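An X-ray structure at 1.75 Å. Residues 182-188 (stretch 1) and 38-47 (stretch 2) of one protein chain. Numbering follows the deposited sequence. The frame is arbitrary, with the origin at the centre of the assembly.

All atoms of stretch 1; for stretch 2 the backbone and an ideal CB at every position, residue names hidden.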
ATOM      1  N   SER A 182       8.040   8.310  -8.861  1.00 68.64           N
ATOM      2  CA  SER A 182       8.977   7.942  -7.791  1.00 71.88           C
ATOM      3  C   SER A 182       8.528   8.561  -6.471  1.00 72.67           C
ATOM      4  O   SER A 182       7.892   9.621  -6.456  1.00 72.90           O
ATOM      5  CB  SER A 182      10.384   8.468  -8.169  1.00 75.49           C
ATOM      6  OG  SER A 182      11.313   8.349  -7.129  1.00 83.98           O
ATOM      7  N   ALA A 183       8.816   7.867  -5.361  1.00 67.36           N
ATOM      8  CA  ALA A 183       8.739   8.494  -4.033  1.00 66.63           C
ATOM      9  C   ALA A 183       9.369   9.880  -4.063  1.00 67.28           C
ATOM     10  O   ALA A 183       8.761  10.867  -3.631  1.00 66.23           O
ATOM     11  CB  ALA A 183       9.444   7.618  -2.963  1.00 65.76           C
ATOM     12  N   ASP A 184      10.579   9.952  -4.603  1.00 70.69           N
ATOM     13  CA  ASP A 184      11.325  11.222  -4.622  1.00 72.71           C
ATOM     14  C   ASP A 184      10.630  12.278  -5.464  1.00 73.71           C
ATOM     15  O   ASP A 184      10.580  13.451  -5.076  1.00 73.06           O
ATOM     16  CB  ASP A 184      12.778  10.991  -5.093  1.00 75.77           C
ATOM     17  CG  ASP A 184      13.670  10.379  -3.990  1.00 77.57           C
ATOM     18  OD1 ASP A 184      13.354  10.561  -2.795  1.00 81.92           O
ATOM     19  OD2 ASP A 184      14.689   9.710  -4.302  1.00 80.27           O
ATOM     20  N   GLU A 185      10.067  11.853  -6.607  1.00 74.79           N
ATOM     21  CA  GLU A 185       9.325  12.761  -7.468  1.00 76.42           C
ATOM     22  C   GLU A 185       8.063  13.246  -6.769  1.00 76.43           C
ATOM     23  O   GLU A 185       7.690  14.404  -6.887  1.00 76.23           O
ATOM     24  CB  GLU A 185       8.977  12.076  -8.792  1.00 78.35           C
ATOM     25  CG  GLU A 185      10.212  11.781  -9.647  1.00 80.68           C
ATOM     26  CD  GLU A 185       9.944  10.882 -10.832  1.00 85.59           C
ATOM     27  OE1 GLU A 185      10.820  10.835 -11.722  1.00 90.56           O
ATOM     28  OE2 GLU A 185       8.870  10.234 -10.902  1.00 84.41           O
ATOM     29  N   LEU A 186       7.411  12.361  -6.027  1.00 77.16           N
ATOM     30  CA  LEU A 186       6.189  12.741  -5.330  1.00 78.86           C
ATOM     31  C   LEU A 186       6.558  13.629  -4.130  1.00 79.96           C
ATOM     32  O   LEU A 186       5.840  14.576  -3.795  1.00 80.53           O
ATOM     33  CB  LEU A 186       5.389  11.500  -4.914  1.00 77.99           C
ATOM     34  CG  LEU A 186       4.650  10.751  -6.044  1.00 79.54           C
ATOM     35  CD1 LEU A 186       4.297   9.341  -5.646  1.00 77.96           C
ATOM     36  CD2 LEU A 186       3.402  11.509  -6.462  1.00 79.78           C
ATOM     37  N   ILE A 187       7.689  13.321  -3.495  1.00 81.55           N
ATOM     38  CA  ILE A 187       8.164  14.116  -2.361  1.00 84.19           C
ATOM     39  C   ILE A 187       8.465  15.548  -2.833  1.00 88.90           C
ATOM     40  O   ILE A 187       7.980  16.531  -2.228  1.00 90.53           O
ATOM     41  CB  ILE A 187       9.409  13.454  -1.699  1.00 81.03           C
ATOM     42  CG1 ILE A 187       8.966  12.290  -0.800  1.00 79.20           C
ATOM     43  CG2 ILE A 187      10.238  14.483  -0.889  1.00 82.17           C
ATOM     44  CD1 ILE A 187      10.120  11.356  -0.350  1.00 78.20           C
ATOM     45  N   ALA A 188       9.221  15.637  -3.944  1.00 57.13           N
ATOM     46  CA  ALA A 188       9.583  16.921  -4.585  1.00 59.08           C
ATOM     47  C   ALA A 188       8.401  17.866  -4.880  1.00 61.02           C
ATOM     48  O   ALA A 188       8.645  19.053  -5.153  1.00 62.28           O
ATOM     49  CB  ALA A 188      10.426  16.683  -5.870  1.00 58.78           C
ATOM     50  N   UNK A  38      11.650   1.304   2.537  1.00 60.33           N
ATOM     51  CA  UNK A  38      12.562   2.433   2.706  1.00 65.90           C
ATOM     52  C   UNK A  38      12.019   3.700   2.032  1.00 65.98           C
ATOM     53  O   UNK A  38      12.084   4.812   2.597  1.00 67.51           O
ATOM     54  CB  UNK A  38      13.939   2.085   2.137  1.00 65.90           C
ATOM     55  N   UNK A  39      11.499   3.527   0.816  1.00 64.48           N
ATOM     56  CA  UNK A  39      10.858   4.625   0.076  1.00 64.84           C
ATOM     57  C   UNK A  39       9.531   5.059   0.712  1.00 63.28           C
ATOM     58  O   UNK A  39       9.257   6.237   0.817  1.00 65.61           O
ATOM     59  CB  UNK A  39      10.617   4.204  -1.375  1.00 64.84           C
ATOM     60  N   UNK A  40       8.713   4.113   1.150  1.00 60.39           N
ATOM     61  CA  UNK A  40       7.461   4.441   1.836  1.00 59.14           C
ATOM     62  C   UNK A  40       7.673   5.276   3.080  1.00 62.70           C
ATOM     63  O   UNK A  40       6.894   6.191   3.325  1.00 65.04           O
ATOM     64  CB  UNK A  40       6.716   3.158   2.210  1.00 59.14           C
ATOM     65  N   UNK A  41       8.707   4.914   3.849  1.00 62.27           N
ATOM     66  CA  UNK A  41       9.170   5.637   5.086  1.00 66.20           C
ATOM     67  C   UNK A  41       9.590   7.069   4.773  1.00 70.85           C
ATOM     68  O   UNK A  41       9.278   8.010   5.506  1.00 73.09           O
ATOM     69  CB  UNK A  41      10.345   4.902   5.735  1.00 66.20           C
ATOM     70  N   UNK A  42      10.308   7.226   3.665  1.00 72.65           N
ATOM     71  CA  UNK A  42      10.640   8.564   3.119  1.00 77.08           C
ATOM     72  C   UNK A  42       9.343   9.388   2.924  1.00 76.64           C
ATOM     73  O   UNK A  42       9.233  10.526   3.352  1.00 79.61           O
ATOM     74  CB  UNK A  42      11.392   8.433   1.793  1.00 77.08           C
ATOM     75  N   UNK A  43       8.348   8.805   2.254  1.00 72.84           N
ATOM     76  CA  UNK A  43       7.042   9.472   2.048  1.00 73.12           C
ATOM     77  C   UNK A  43       6.305   9.705   3.356  1.00 74.41           C
ATOM     78  O   UNK A  43       5.771  10.788   3.630  1.00 78.51           O
ATOM     79  CB  UNK A  43       6.161   8.640   1.114  1.00 73.12           C
ATOM     80  N   UNK A  44       6.340   8.698   4.205  1.00 72.57           N
ATOM     81  CA  UNK A  44       5.717   8.780   5.522  1.00 74.45           C
ATOM     82  C   UNK A  44       6.203  10.004   6.302  1.00 79.56           C
ATOM     83  O   UNK A  44       5.425  10.702   6.982  1.00 82.92           O
ATOM     84  CB  UNK A  44       6.003   7.505   6.318  1.00 74.45           C
ATOM     85  N   UNK A  45       7.516  10.217   6.230  1.00 80.45           N
ATOM     86  CA  UNK A  45       8.177  11.291   6.964  1.00 84.74           C
ATOM     87  C   UNK A  45       7.774  12.653   6.398  1.00 87.94           C
ATOM     88  O   UNK A  45       7.564  13.612   7.145  1.00 90.40           O
ATOM     89  CB  UNK A  45       9.696  11.120   6.910  1.00 84.74           C
ATOM     90  N   UNK A  46       7.685  12.744   5.077  1.00 85.00           N
ATOM     91  CA  UNK A  46       7.246  13.978   4.416  1.00 88.77           C
ATOM     92  C   UNK A  46       5.811  14.379   4.812  1.00 89.70           C
ATOM     93  O   UNK A  46       5.556  15.530   5.134  1.00 95.28           O
ATOM     94  CB  UNK A  46       7.333  13.808   2.898  1.00 88.77           C
ATOM     95  N   UNK A  47       4.885  13.423   4.806  1.00 85.42           N
ATOM     96  CA  UNK A  47       3.461  13.690   5.112  1.00 86.79           C
ATOM     97  C   UNK A  47       3.301  14.198   6.545  1.00 92.34           C
ATOM     98  O   UNK A  47       2.601  15.204   6.787  1.00 96.53           O
ATOM     99  CB  UNK A  47       2.620  12.428   4.911  1.00 86.79           C
TER

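Stretch 2 is a helix running nearly parallel to the short helix 183-187, 10° apart in direction and 9.7 Å at closest approach, so positions about one turn apart must supply the contact.

At position 38 nothing of stretch 1 lies within 5.5 Å of the ideal CB, so almost any helix-compatible residue would do. It is E38.

Position 39 is the point of closest register, its CA 6.0 Å from the CA of A183. The CB points sideways, and its ideal position lies 3.9 Å from A183 CB, with the carboxylate of D184 farther out. A medium-length side chain, apolar or polar, could lie across the alanine. The residue is Q39, whose NE2 comes within 3.6 Å of A183 CB.

Position 40 points away and 41 is out of reach, so stretch 1 restricts neither. They are G40, with no side chain, and A41.

Position 42 points toward stretch 1. Its ideal CB is 3.8 Å from I187 CD1 and 5.4 Å from D184 OD1, so a greasy stem is favoured, and a positive or polar end would suit the nearby acid. Lysine, arginine or a plain aliphatic residue could all serve. K42 sets its CG 3.6 Å from I187 CD1 and its CD 3.6 Å from D184 OD1. Its amino group goes on to hydrogen-bond within its own helix, NZ of K42 to OE1 of Q39 at 2.8 Å, tying together two side chains of the contact.

Position 43 points sideways, with I187 CG1 at 5.0 Å and A183 CB at 5.3 Å from the ideal CB. This leaves room for an apolar side chain to reach into the surface formed by A183, L186 and I187; leucine, isoleucine or methionine would be reasonable. L43 uses both methyls: CD1 lies 3.7 Å from A183 CB, while CD2 lies 3.9 Å from I187 CG1 and 4.3 Å from L186 CB.

Positions 44 and 45 are out of reach and unconstrained by stretch 1; they are L44 and A45.

Position 46 again points toward I187, whose CG1 is 4.3 Å from the ideal CB. An aliphatic side chain would fit, as would a long one with a polar tip. K46 places CE 3.9 Å from I187 O and 4.2 Å from I187 CG2, so its methylene chain packs beside the isoleucine.

At position 47 nothing of stretch 1 is near the ideal CB, leaving the choice open. F47 makes no contact with it.

Stretch 2 38-47: EQGAKLLAKF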
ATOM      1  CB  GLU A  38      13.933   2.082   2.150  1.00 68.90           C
ATOM      2  CG  GLU A  38      15.006   3.008   2.585  1.00 79.47           C
ATOM      3  CD  GLU A  38      16.246   2.934   1.693  1.00 88.06           C
ATOM      4  OE1 GLU A  38      16.217   2.133   0.718  1.00 89.08           O
ATOM      5  OE2 GLU A  38      17.227   3.684   1.971  1.00 93.04           O
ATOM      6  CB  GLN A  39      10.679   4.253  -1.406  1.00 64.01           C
ATOM      7  CG  GLN A  39      12.014   3.991  -2.128  1.00 65.96           C
ATOM      8  CD  GLN A  39      13.013   5.072  -1.842  1.00 69.97           C
ATOM      9  OE1 GLN A  39      14.045   4.827  -1.191  1.00 78.62           O
ATOM     10  NE2 GLN A  39      12.677   6.303  -2.208  1.00 70.74           N
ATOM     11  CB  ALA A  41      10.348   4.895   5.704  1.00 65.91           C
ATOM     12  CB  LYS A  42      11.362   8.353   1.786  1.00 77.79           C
ATOM     13  CG  LYS A  42      12.452   9.308   1.402  1.00 86.45           C
ATOM     14  CD  LYS A  42      13.318   8.712   0.260  1.00 89.34           C
ATOM     15  CE  LYS A  42      14.288   7.626   0.822  1.00 90.63           C
ATOM     16  NZ  LYS A  42      15.277   7.166  -0.204  1.00 94.24           N
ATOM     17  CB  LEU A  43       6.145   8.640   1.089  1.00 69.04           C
ATOM     18  CG  LEU A  43       6.443   8.902  -0.377  1.00 71.09           C
ATOM     19  CD1 LEU A  43       6.081   7.724  -1.313  1.00 69.61           C
ATOM     20  CD2 LEU A  43       5.687  10.160  -0.805  1.00 76.12           C
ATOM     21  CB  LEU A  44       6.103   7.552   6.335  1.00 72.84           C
ATOM     22  CG  LEU A  44       4.979   6.870   7.117  1.00 73.43           C
ATOM     23  CD1 LEU A  44       5.609   6.002   8.085  1.00 67.54           C
ATOM     24  CD2 LEU A  44       3.993   7.798   7.795  1.00 75.77           C
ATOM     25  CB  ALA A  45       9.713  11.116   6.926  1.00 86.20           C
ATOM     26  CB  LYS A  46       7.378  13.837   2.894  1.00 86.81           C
ATOM     27  CG  LYS A  46       7.185  15.166   2.103  1.00 91.73           C
ATOM     28  CD  LYS A  46       8.067  16.308   2.650  1.00 98.91           C
ATOM     29  CE  LYS A  46       8.384  17.337   1.602  1.00102.70           C
ATOM     30  NZ  LYS A  46       9.447  18.272   2.030  1.00105.76           N
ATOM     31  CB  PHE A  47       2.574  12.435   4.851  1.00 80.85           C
ATOM     32  CG  PHE A  47       1.962  12.396   3.472  1.00 77.97           C
ATOM     33  CD1 PHE A  47       2.748  12.139   2.346  1.00 75.49           C
ATOM     34  CD2 PHE A  47       0.602  12.644   3.296  1.00 78.10           C
ATOM     35  CE1 PHE A  47       2.155  12.125   1.013  1.00 73.72           C
ATOM     36  CE2 PHE A  47       0.004  12.632   1.981  1.00 77.28           C
ATOM     37  CZ  PHE A  47       0.797  12.399   0.863  1.00 75.15           C
TER
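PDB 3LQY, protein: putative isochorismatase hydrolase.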